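Local coordinates for protein putative thiol-disulfide isomerase or thioredoxin (Salmonella enterica subsp. enterica serovar Typhimurium, PDB 3L9V) that probably catalyses the formation of disulfide bonds in exported proteins, as a DsbA-like thiol-disulfide oxidoreductase of the thioredoxin fold, at residues G64-V76 with S121-E135. Residues are numbered along the deposited sequence; the frame is centred on the assembly and turned at random.
Sequences GHELTRAWALAMV and SIKSPAVNDMVALQE
Arg69, Gln134 and Ile122 have the most surface buried where helix 64-76 crosses helix 125-135, the latter preceded by the turn 121-124. This pairing joins the first helix of the segment inserted into the thioredoxin fold of DsbA-like proteins to the long helix that leads back to the central sheet. The axes approach to 8.3 Å, with 117° between their directions. Arg69 swings out from its helix with CG opposite the backbone N (chi1 -180°), its CG and CD passing obliquely across Ile122 CG1, and a bend at chi3 then brings the guanidinium to both the turn and the helix. Arg69 NH1 donates to Ile122 O at 2.9 Å and to Asn128 OD1 at 2.8 Å, both acceptors lying close to the guanidinium plane; NH2 adds a weak bond to the same OD1. The amide of Asn128 is turned 74° from that plane, and Val131 CG2 sits over the centre of one guanidinium face. The bonds to Ile122 O and Asn128 thus tie the turn and the first part of helix 125-135 to one side chain. Between the backbones, Ala72 CB fits as a knob among Val127, Met130, Val131 and Gln134, 3.6 Å from Val131 CG2. Val127 in turn enters a hole formed by Arg69, Ala72, Leu73 and Val76, where Val127 CG2 lies 3.5 Å from Leu73 CD1. Gln134 extends between Thr68, Trp71, Ala72 and Met75, carrying its buried amide to strand 52-56, where OE1 accepts from His56 N. Gln134 OE1 also lies 3.1 Å from Trp71 CD1, at the edge of the indole ring. At the other end of the amide, Gln134 NE2 donates at 3.1 Å to Thr68 O, reaching it from the opposite face of the carbonyl plane to Ala72 N.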
ATOM      1  N   GLY A  64     -13.749  -2.737  -2.217  1.00 27.58           N
ATOM      2  CA  GLY A  64     -12.460  -2.737  -2.904  1.00 26.54           C
ATOM      3  C   GLY A  64     -12.212  -1.504  -3.760  1.00 25.41           C
ATOM      4  O   GLY A  64     -11.180  -0.848  -3.667  1.00 27.80           O
ATOM      5  N   HIS A  65     -13.173  -1.177  -4.604  1.00 25.96           N
ATOM      6  CA  HIS A  65     -12.948  -0.125  -5.581  1.00 28.00           C
ATOM      7  C   HIS A  65     -13.065   1.239  -4.955  1.00 28.32           C
ATOM      8  O   HIS A  65     -12.400   2.173  -5.391  1.00 25.97           O
ATOM      9  CB  HIS A  65     -13.926  -0.253  -6.749  1.00 28.53           C
ATOM     10  CG  HIS A  65     -13.625  -1.398  -7.660  1.00 39.00           C
ATOM     11  ND1 HIS A  65     -12.782  -1.276  -8.748  1.00 35.83           N
ATOM     12  CD2 HIS A  65     -14.045  -2.685  -7.648  1.00 36.14           C
ATOM     13  CE1 HIS A  65     -12.714  -2.437  -9.374  1.00 36.10           C
ATOM     14  NE2 HIS A  65     -13.473  -3.308  -8.727  1.00 38.87           N
ATOM     15  N   GLU A  66     -13.920   1.349  -3.939  1.00 25.44           N
ATOM     16  CA  GLU A  66     -14.125   2.620  -3.243  1.00 30.16           C
ATOM     17  C   GLU A  66     -12.888   3.010  -2.430  1.00 32.32           C
ATOM     18  O   GLU A  66     -12.494   4.177  -2.386  1.00 30.34           O
ATOM     19  CB  GLU A  66     -15.345   2.526  -2.309  1.00 29.69           C
ATOM     20  CG  GLU A  66     -16.686   2.554  -3.017  1.00 34.90           C
ATOM     21  CD  GLU A  66     -17.208   1.160  -3.388  1.00 39.31           C
ATOM     22  OE1 GLU A  66     -16.442   0.163  -3.339  1.00 43.06           O
ATOM     23  OE2 GLU A  66     -18.395   1.070  -3.752  1.00 40.88           O
ATOM     24  N   LEU A  67     -12.287   2.027  -1.766  1.00 26.65           N
ATOM     25  CA  LEU A  67     -11.039   2.249  -1.053  1.00 21.87           C
ATOM     26  C   LEU A  67      -9.911   2.663  -2.025  1.00 23.34           C
ATOM     27  O   LEU A  67      -9.199   3.609  -1.762  1.00 24.65           O
ATOM     28  CB  LEU A  67     -10.675   1.003  -0.239  1.00 22.89           C
ATOM     29  CG  LEU A  67     -11.672   0.833   0.944  1.00 25.11           C
ATOM     30  CD1 LEU A  67     -11.539  -0.530   1.552  1.00 24.33           C
ATOM     31  CD2 LEU A  67     -11.424   1.907   2.007  1.00 21.07           C
ATOM     32  N   THR A  68      -9.767   1.956  -3.146  1.00 30.06           N
ATOM     33  CA  THR A  68      -8.753   2.323  -4.139  1.00 32.23           C
ATOM     34  C   THR A  68      -8.888   3.790  -4.592  1.00 24.47           C
ATOM     35  O   THR A  68      -7.902   4.485  -4.741  1.00 28.05           O
ATOM     36  CB  THR A  68      -8.787   1.376  -5.375  1.00 22.80           C
ATOM     37  OG1 THR A  68      -8.401   0.052  -4.976  1.00 28.08           O
ATOM     38  CG2 THR A  68      -7.828   1.870  -6.542  1.00 14.04           C
ATOM     39  N   ARG A  69     -10.112   4.243  -4.801  1.00 25.30           N
ATOM     40  CA  ARG A  69     -10.367   5.626  -5.213  1.00 21.05           C
ATOM     41  C   ARG A  69     -10.084   6.549  -4.050  1.00 26.11           C
ATOM     42  O   ARG A  69      -9.518   7.610  -4.237  1.00 24.63           O
ATOM     43  CB  ARG A  69     -11.810   5.792  -5.720  1.00 22.49           C
ATOM     44  CG  ARG A  69     -12.196   7.236  -6.192  1.00 22.30           C
ATOM     45  CD  ARG A  69     -13.505   7.215  -7.000  1.00 25.31           C
ATOM     46  NE  ARG A  69     -13.301   6.683  -8.339  1.00 28.20           N
ATOM     47  CZ  ARG A  69     -12.866   7.405  -9.371  1.00 31.55           C
ATOM     48  NH1 ARG A  69     -12.624   8.700  -9.220  1.00 24.86           N
ATOM     49  NH2 ARG A  69     -12.681   6.833 -10.555  1.00 29.33           N
ATOM     50  N   ALA A  70     -10.452   6.129  -2.838  1.00 25.80           N
ATOM     51  CA  ALA A  70     -10.177   6.924  -1.652  1.00 23.30           C
ATOM     52  C   ALA A  70      -8.670   7.077  -1.471  1.00 31.36           C
ATOM     53  O   ALA A  70      -8.177   8.172  -1.170  1.00 22.42           O
ATOM     54  CB  ALA A  70     -10.812   6.284  -0.416  1.00 27.88           C
ATOM     55  N   TRP A  71      -7.937   5.979  -1.693  1.00 25.07           N
ATOM     56  CA  TRP A  71      -6.479   6.020  -1.640  1.00 21.52           C
ATOM     57  C   TRP A  71      -5.876   6.905  -2.749  1.00 13.54           C
ATOM     58  O   TRP A  71      -4.904   7.610  -2.538  1.00 30.11           O
ATOM     59  CB  TRP A  71      -5.923   4.594  -1.770  1.00 18.10           C
ATOM     60  CG  TRP A  71      -4.463   4.520  -1.507  1.00 18.50           C
ATOM     61  CD1 TRP A  71      -3.469   4.296  -2.433  1.00 16.76           C
ATOM     62  CD2 TRP A  71      -3.807   4.659  -0.233  1.00 24.52           C
ATOM     63  NE1 TRP A  71      -2.237   4.313  -1.808  1.00 17.73           N
ATOM     64  CE2 TRP A  71      -2.416   4.515  -0.463  1.00 19.30           C
ATOM     65  CE3 TRP A  71      -4.259   4.910   1.072  1.00 23.78           C
ATOM     66  CZ2 TRP A  71      -1.473   4.588   0.572  1.00 21.94           C
ATOM     67  CZ3 TRP A  71      -3.331   4.995   2.094  1.00 15.92           C
ATOM     68  CH2 TRP A  71      -1.946   4.829   1.843  1.00 25.71           C
ATOM     69  N   ALA A  72      -6.432   6.801  -3.942  1.00 22.96           N
ATOM     70  CA  ALA A  72      -6.031   7.682  -5.038  1.00 22.40           C
ATOM     71  C   ALA A  72      -6.161   9.142  -4.570  1.00 26.29           C
ATOM     72  O   ALA A  72      -5.311   9.980  -4.849  1.00 22.31           O
ATOM     73  CB  ALA A  72      -6.913   7.401  -6.265  1.00 22.13           C
ATOM     74  N   LEU A  73      -7.212   9.435  -3.807  1.00 22.97           N
ATOM     75  CA  LEU A  73      -7.440  10.809  -3.353  1.00 21.60           C
ATOM     76  C   LEU A  73      -6.379  11.191  -2.333  1.00 27.44           C
ATOM     77  O   LEU A  73      -5.741  12.249  -2.438  1.00 30.82           O
ATOM     78  CB  LEU A  73      -8.870  10.982  -2.783  1.00 15.55           C
ATOM     79  CG  LEU A  73      -9.152  12.393  -2.274  1.00 22.16           C
ATOM     80  CD1 LEU A  73      -9.007  13.435  -3.405  1.00 25.14           C
ATOM     81  CD2 LEU A  73     -10.551  12.437  -1.638  1.00 24.21           C
ATOM     82  N   ALA A  74      -6.176  10.314  -1.348  1.00 23.15           N
ATOM     83  CA  ALA A  74      -5.066  10.446  -0.415  1.00 17.88           C
ATOM     84  C   ALA A  74      -3.726  10.739  -1.124  1.00 24.22           C
ATOM     85  O   ALA A  74      -2.987  11.629  -0.728  1.00 27.47           O
ATOM     86  CB  ALA A  74      -4.921   9.165   0.412  1.00 23.00           C
HETATM   87  N   MSE A  75      -3.388   9.947  -2.132  1.00 22.64           N
HETATM   88  CA  MSE A  75      -2.136  10.174  -2.858  1.00 30.86           C
HETATM   89  C   MSE A  75      -2.122  11.578  -3.503  1.00 27.11           C
HETATM   90  O   MSE A  75      -1.187  12.349  -3.321  1.00 28.97           O
HETATM   91  CB  MSE A  75      -1.918   9.086  -3.926  1.00 23.26           C
HETATM   92  CG  MSE A  75      -1.886   7.621  -3.406  1.00 37.96           C
HETATM   93 SE   MSE A  75      -1.769   6.313  -4.908  1.00 44.41          SE
HETATM   94  CE  MSE A  75       0.147   6.489  -5.021  1.00 33.51           C
ATOM     95  N   VAL A  76      -3.168  11.921  -4.240  1.00 33.43           N
ATOM     96  CA  VAL A  76      -3.229  13.261  -4.825  1.00 30.11           C
ATOM     97  C   VAL A  76      -3.014  14.349  -3.757  1.00 35.00           C
ATOM     98  O   VAL A  76      -2.300  15.319  -4.003  1.00 34.71           O
ATOM     99  CB  VAL A  76      -4.541  13.484  -5.579  1.00 32.61           C
ATOM    100  CG1 VAL A  76      -4.699  14.967  -5.977  1.00 32.88           C
ATOM    101  CG2 VAL A  76      -4.584  12.588  -6.819  1.00 27.40           C
ATOM    102  N   SER A 121     -13.903  16.243  -5.095  1.00 33.06           N
ATOM    103  CA  SER A 121     -12.546  15.811  -5.322  1.00 38.96           C
ATOM    104  C   SER A 121     -12.471  14.339  -5.668  1.00 38.72           C
ATOM    105  O   SER A 121     -11.680  13.951  -6.514  1.00 38.70           O
ATOM    106  CB  SER A 121     -11.689  16.102  -4.103  1.00 32.55           C
ATOM    107  OG  SER A 121     -11.426  17.472  -4.008  1.00 41.95           O
ATOM    108  N   ILE A 122     -13.288  13.528  -4.999  1.00 40.52           N
ATOM    109  CA  ILE A 122     -13.220  12.068  -5.125  1.00 41.39           C
ATOM    110  C   ILE A 122     -13.373  11.640  -6.581  1.00 38.62           C
ATOM    111  O   ILE A 122     -12.920  10.563  -6.987  1.00 29.82           O
ATOM    112  CB  ILE A 122     -14.300  11.370  -4.248  1.00 39.25           C
ATOM    113  CG1 ILE A 122     -13.952   9.890  -3.994  1.00 28.50           C
ATOM    114  CG2 ILE A 122     -15.695  11.560  -4.848  1.00 33.74           C
ATOM    115  CD1 ILE A 122     -12.701   9.712  -3.089  1.00 18.49           C
ATOM    116  N   LYS A 123     -14.012  12.498  -7.373  1.00 37.29           N
ATOM    117  CA  LYS A 123     -14.278  12.182  -8.777  1.00 34.99           C
ATOM    118  C   LYS A 123     -13.554  13.131  -9.744  1.00 39.03           C
ATOM    119  O   LYS A 123     -13.858  13.167 -10.940  1.00 38.49           O
ATOM    120  CB  LYS A 123     -15.785  12.185  -9.053  0.51 37.79           C
ATOM    121  CG  LYS A 123     -16.503  13.500  -8.731  0.78 43.41           C
ATOM    122  CD  LYS A 123     -17.909  13.492  -9.326  0.56 48.07           C
ATOM    123  CE  LYS A 123     -18.526  14.883  -9.391  0.78 50.63           C
ATOM    124  NZ  LYS A 123     -18.967  15.344  -8.052  0.69 50.95           N
ATOM    125  N   SER A 124     -12.601  13.891  -9.210  1.00 35.59           N
ATOM    126  CA  SER A 124     -11.775  14.805  -9.997  1.00 35.22           C
ATOM    127  C   SER A 124     -10.931  14.058 -11.031  1.00 40.04           C
ATOM    128  O   SER A 124     -10.571  12.905 -10.823  1.00 36.05           O
ATOM    129  CB  SER A 124     -10.827  15.567  -9.067  1.00 29.76           C
ATOM    130  OG  SER A 124      -9.962  14.652  -8.409  1.00 38.29           O
ATOM    131  N   PRO A 125     -10.600  14.726 -12.145  1.00 42.68           N
ATOM    132  CA  PRO A 125      -9.688  14.132 -13.131  1.00 36.66           C
ATOM    133  C   PRO A 125      -8.400  13.599 -12.498  1.00 37.65           C
ATOM    134  O   PRO A 125      -7.962  12.499 -12.845  1.00 36.02           O
ATOM    135  CB  PRO A 125      -9.384  15.296 -14.075  1.00 40.57           C
ATOM    136  CG  PRO A 125     -10.631  16.127 -14.036  1.00 40.44           C
ATOM    137  CD  PRO A 125     -11.181  15.998 -12.619  1.00 39.62           C
ATOM    138  N   ALA A 126      -7.802  14.364 -11.591  1.00 34.96           N
ATOM    139  CA  ALA A 126      -6.557  13.943 -10.956  1.00 40.47           C
ATOM    140  C   ALA A 126      -6.708  12.634 -10.158  1.00 41.71           C
ATOM    141  O   ALA A 126      -5.794  11.810 -10.124  1.00 37.45           O
ATOM    142  CB  ALA A 126      -6.004  15.045 -10.080  1.00 34.57           C
ATOM    143  N   VAL A 127      -7.860  12.449  -9.519  1.00 39.55           N
ATOM    144  CA  VAL A 127      -8.130  11.213  -8.791  1.00 34.83           C
ATOM    145  C   VAL A 127      -8.451  10.115  -9.777  1.00 34.04           C
ATOM    146  O   VAL A 127      -8.027   8.974  -9.596  1.00 40.97           O
ATOM    147  CB  VAL A 127      -9.274  11.376  -7.771  1.00 28.47           C
ATOM    148  CG1 VAL A 127      -9.567  10.053  -7.056  1.00 32.45           C
ATOM    149  CG2 VAL A 127      -8.882  12.381  -6.785  1.00 23.46           C
ATOM    150  N   ASN A 128      -9.196  10.460 -10.826  1.00 32.95           N
ATOM    151  CA  ASN A 128      -9.473   9.513 -11.893  1.00 38.10           C
ATOM    152  C   ASN A 128      -8.164   8.954 -12.440  1.00 34.55           C
ATOM    153  O   ASN A 128      -8.054   7.741 -12.657  1.00 37.26           O
ATOM    154  CB  ASN A 128     -10.261  10.152 -13.040  1.00 47.59           C
ATOM    155  CG  ASN A 128     -11.708  10.429 -12.683  1.00 49.07           C
ATOM    156  OD1 ASN A 128     -12.247   9.865 -11.734  1.00 38.70           O
ATOM    157  ND2 ASN A 128     -12.345  11.299 -13.458  1.00 47.21           N
ATOM    158  N   ASP A 129      -7.186   9.841 -12.651  1.00 27.89           N
ATOM    159  CA  ASP A 129      -5.883   9.454 -13.184  1.00 30.38           C
ATOM    160  C   ASP A 129      -5.192   8.502 -12.216  1.00 34.50           C
ATOM    161  O   ASP A 129      -4.555   7.562 -12.634  1.00 31.38           O
ATOM    162  CB  ASP A 129      -4.967  10.664 -13.357  1.00 32.11           C
ATOM    163  CG  ASP A 129      -5.333  11.529 -14.555  1.00 36.26           C
ATOM    164  OD1 ASP A 129      -6.286  11.194 -15.278  1.00 29.32           O
ATOM    165  OD2 ASP A 129      -4.653  12.553 -14.760  1.00 44.56           O
HETATM  166  N   MSE A 130      -5.311   8.773 -10.918  1.00 36.88           N
HETATM  167  CA  MSE A 130      -4.573   8.017  -9.916  1.00 27.81           C
HETATM  168  C   MSE A 130      -5.184   6.622  -9.701  1.00 27.72           C
HETATM  169  O   MSE A 130      -4.487   5.663  -9.360  1.00 35.24           O
HETATM  170  CB  MSE A 130      -4.477   8.797  -8.611  1.00 27.81           C
HETATM  171  CG  MSE A 130      -3.272   8.437  -7.763  1.00 44.48           C
HETATM  172 SE   MSE A 130      -1.579   8.888  -8.644  1.00 61.53          SE
HETATM  173  CE  MSE A 130      -0.407   8.640  -7.125  1.00 93.28           C
ATOM    174  N   VAL A 131      -6.490   6.527  -9.904  1.00 26.41           N
ATOM    175  CA  VAL A 131      -7.173   5.244  -9.930  1.00 27.97           C
ATOM    176  C   VAL A 131      -6.691   4.479 -11.160  1.00 35.29           C
ATOM    177  O   VAL A 131      -6.350   3.293 -11.077  1.00 25.68           O
ATOM    178  CB  VAL A 131      -8.714   5.399  -9.960  1.00 27.72           C
ATOM    179  CG1 VAL A 131      -9.378   4.068 -10.114  1.00 33.40           C
ATOM    180  CG2 VAL A 131      -9.248   6.094  -8.676  1.00 22.49           C
ATOM    181  N   ALA A 132      -6.633   5.164 -12.305  1.00 26.24           N
ATOM    182  CA  ALA A 132      -6.131   4.520 -13.514  1.00 29.87           C
ATOM    183  C   ALA A 132      -4.741   3.978 -13.266  1.00 23.44           C
ATOM    184  O   ALA A 132      -4.446   2.834 -13.601  1.00 28.63           O
ATOM    185  CB  ALA A 132      -6.103   5.490 -14.677  1.00 40.98           C
ATOM    186  N   LEU A 133      -3.877   4.799 -12.683  1.00 24.97           N
ATOM    187  CA  LEU A 133      -2.509   4.369 -12.455  1.00 28.76           C
ATOM    188  C   LEU A 133      -2.449   3.099 -11.585  1.00 34.07           C
ATOM    189  O   LEU A 133      -1.691   2.165 -11.891  1.00 33.38           O
ATOM    190  CB  LEU A 133      -1.693   5.479 -11.812  1.00 33.05           C
ATOM    191  CG  LEU A 133      -0.260   5.056 -11.470  1.00 41.57           C
ATOM    192  CD1 LEU A 133       0.594   4.863 -12.736  1.00 42.86           C
ATOM    193  CD2 LEU A 133       0.391   6.043 -10.519  1.00 46.32           C
ATOM    194  N   GLN A 134      -3.240   3.058 -10.510  1.00 31.15           N
ATOM    195  CA  GLN A 134      -3.192   1.904  -9.598  1.00 28.90           C
ATOM    196  C   GLN A 134      -3.607   0.626 -10.295  1.00 27.66           C
ATOM    197  O   GLN A 134      -3.000  -0.446 -10.094  1.00 26.89           O
ATOM    198  CB  GLN A 134      -4.030   2.140  -8.339  1.00 21.29           C
ATOM    199  CG  GLN A 134      -3.431   3.225  -7.410  1.00 12.73           C
ATOM    200  CD  GLN A 134      -4.334   3.499  -6.210  1.00 27.49           C
ATOM    201  OE1 GLN A 134      -4.159   2.904  -5.143  1.00 24.23           O
ATOM    202  NE2 GLN A 134      -5.305   4.404  -6.385  1.00 19.22           N
ATOM    203  N   GLU A 135      -4.632   0.739 -11.131  1.00 20.94           N
ATOM    204  CA  GLU A 135      -5.139  -0.419 -11.836  1.00 30.57           C
ATOM    205  C   GLU A 135      -4.181  -0.812 -12.969  1.00 38.46           C
ATOM    206  O   GLU A 135      -4.008  -1.994 -13.255  1.00 33.91           O
ATOM    207  CB  GLU A 135      -6.548  -0.162 -12.363  1.00 33.84           C
ATOM    208  CG  GLU A 135      -7.573   0.223 -11.281  1.00 42.36           C
ATOM    209  CD  GLU A 135      -7.953  -0.939 -10.342  1.00 46.57           C
ATOM    210  OE1 GLU A 135      -7.359  -2.034 -10.458  1.00 46.38           O
ATOM    211  OE2 GLU A 135      -8.852  -0.751  -9.481  1.00 37.96           O
TER
HETATM  212  O   HOH W   1     -11.047   0.778  -9.426  1.00 30.81           O